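Side-chain contact in beta-d-glucoside glucohydrolase (Hypocrea jecorina, PDB 3ZZ1), which probably hydrolyses terminal, non-reducing beta-D-glucosyl residues with release of beta-D-glucose, a step in cellulose degradation: residues V87-E92 with R324-D329. Numbering follows the deposited sequence.
Sequences VNLIRE and RAIARD
The carboxylate of Asp329, whose OD2 touches Leu89 CD1 at 3.6 Å, is gripped side-on by its neighbour Arg328. Arg328 NE donates to Asp329 OD1 over 2.9 Å in a fairly straight bond (157°). Arg328 NH2 reaches Asp329 OD2 at 3.0 Å. Both nitrogens come in from above the carboxylate plane, although OD1 lies close to the plane of the guanidinium, one face of which rests on Ala325 CA. Leu89 thus meets an oxygen already engaged in a charge pair, and its side chain crosses that of Asp329 at about a right angle. Were Asp329 replaced by an alanine, the Arg328 guanidinium would probably lose this partner and turn more freely, and a gap would open beside Leu89 CD1.

The other side-chain contacts are mainly apolar. While CD1 of Leu89 goes to Asp329, its CD2 packs on Ala325 CB at 3.8 Å. Leu89 CB lies 3.8 Å from Ile326 CG1. Ile326 runs past Leu89 in the opposite direction; with CG1 beside its backbone N (chi1 -70°), its extended chain brings CD1 to 3.6 Å from Leu89 O. That carbonyl also accepts a hydrogen bond from Asn322. The axes of 87-92 and 324-329 come within 10.4 Å, their N-to-C directions 141° apart, an oblique, roughly antiparallel helix packing through which helix 87-103 of the TIM-barrel-like N-terminal domain of family 3 glycosidases abuts helix 320-329, which leads into strand 332-336.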
# COMPACT_ATOMS: atom_id res chain seq x y z
N VAL A 87 -2.82 10.37 -7.89
CA VAL A 87 -1.42 10.09 -8.26
C VAL A 87 -0.46 11.18 -7.79
O VAL A 87 0.69 10.90 -7.43
CB VAL A 87 -1.24 9.82 -9.78
CG1 VAL A 87 -1.98 8.54 -10.19
CG2 VAL A 87 -1.68 11.01 -10.63
N ASN A 88 -0.94 12.42 -7.78
CA ASN A 88 -0.13 13.56 -7.35
C ASN A 88 0.20 13.51 -5.86
O ASN A 88 1.36 13.68 -5.48
CB ASN A 88 -0.81 14.88 -7.72
CG ASN A 88 -1.01 15.03 -9.22
OD1 ASN A 88 -0.05 15.19 -9.98
ND2 ASN A 88 -2.27 14.98 -9.66
N LEU A 89 -0.81 13.25 -5.03
CA LEU A 89 -0.60 13.10 -3.59
C LEU A 89 0.27 11.89 -3.29
O LEU A 89 1.11 11.93 -2.39
CB LEU A 89 -1.93 13.00 -2.84
CG LEU A 89 -2.78 14.27 -2.71
CD1 LEU A 89 -4.04 14.00 -1.91
CD2 LEU A 89 -1.99 15.43 -2.10
N ILE A 90 0.08 10.82 -4.06
CA ILE A 90 0.85 9.59 -3.89
C ILE A 90 2.33 9.80 -4.21
O ILE A 90 3.19 9.37 -3.44
CB ILE A 90 0.24 8.42 -4.71
CG1 ILE A 90 -1.13 8.05 -4.14
CG2 ILE A 90 1.18 7.20 -4.71
CD1 ILE A 90 -2.05 7.32 -5.11
N ARG A 91 2.62 10.49 -5.32
CA ARG A 91 4.02 10.80 -5.67
C ARG A 91 4.66 11.72 -4.62
O ARG A 91 5.80 11.49 -4.20
CB ARG A 91 4.14 11.44 -7.06
CG ARG A 91 5.57 11.40 -7.59
CD ARG A 91 5.87 12.49 -8.61
NE ARG A 91 7.29 12.47 -8.97
CZ ARG A 91 8.24 13.22 -8.39
NH1 ARG A 91 7.94 14.09 -7.43
NH2 ARG A 91 9.50 13.10 -8.79
N GLU A 92 3.91 12.74 -4.20
CA GLU A 92 4.40 13.69 -3.20
C GLU A 92 4.76 13.00 -1.88
O GLU A 92 5.80 13.31 -1.29
CB GLU A 92 3.37 14.81 -2.96
CG GLU A 92 3.73 15.75 -1.82
CD GLU A 92 2.71 16.85 -1.63
OE1 GLU A 92 2.79 17.86 -2.36
OE2 GLU A 92 1.81 16.69 -0.77
N ARG A 324 -1.84 15.74 6.04
CA ARG A 324 -3.12 16.46 6.10
C ARG A 324 -3.95 16.20 4.84
O ARG A 324 -5.11 15.79 4.94
CB ARG A 324 -2.88 17.96 6.28
CG ARG A 324 -4.14 18.85 6.25
CD ARG A 324 -4.96 18.69 7.53
NE ARG A 324 -6.08 19.62 7.62
CZ ARG A 324 -6.01 20.85 8.13
NH1 ARG A 324 -4.87 21.33 8.60
NH2 ARG A 324 -7.11 21.61 8.17
N ALA A 325 -3.35 16.42 3.67
CA ALA A 325 -4.05 16.26 2.40
C ALA A 325 -4.56 14.83 2.18
O ALA A 325 -5.71 14.64 1.78
CB ALA A 325 -3.16 16.70 1.23
N ILE A 326 -3.71 13.84 2.44
CA ILE A 326 -4.08 12.45 2.20
C ILE A 326 -5.06 11.92 3.24
O ILE A 326 -6.03 11.24 2.90
CB ILE A 326 -2.85 11.53 2.06
CG1 ILE A 326 -2.11 11.84 0.75
CG2 ILE A 326 -3.26 10.07 2.11
CD1 ILE A 326 -0.83 11.04 0.55
N ALA A 327 -4.80 12.24 4.51
CA ALA A 327 -5.73 11.92 5.60
C ALA A 327 -7.11 12.49 5.31
O ALA A 327 -8.12 11.86 5.64
CB ALA A 327 -5.21 12.47 6.91
N ARG A 328 -7.14 13.67 4.71
CA ARG A 328 -8.36 14.39 4.34
C ARG A 328 -9.02 13.78 3.11
O ARG A 328 -10.20 13.42 3.14
CB ARG A 328 -8.04 15.87 4.10
CG ARG A 328 -9.22 16.75 3.74
CD ARG A 328 -8.77 18.11 3.19
NE ARG A 328 -8.11 17.98 1.89
CZ ARG A 328 -6.95 18.54 1.58
NH1 ARG A 328 -6.30 19.29 2.46
NH2 ARG A 328 -6.43 18.35 0.37
N ASP A 329 -8.26 13.67 2.02
CA ASP A 329 -8.80 13.26 0.72
C ASP A 329 -9.00 11.75 0.58
O ASP A 329 -9.56 11.28 -0.41
CB ASP A 329 -7.92 13.78 -0.43
CG ASP A 329 -7.97 15.29 -0.57
OD1 ASP A 329 -8.88 15.93 0.00
OD2 ASP A 329 -7.08 15.85 -1.25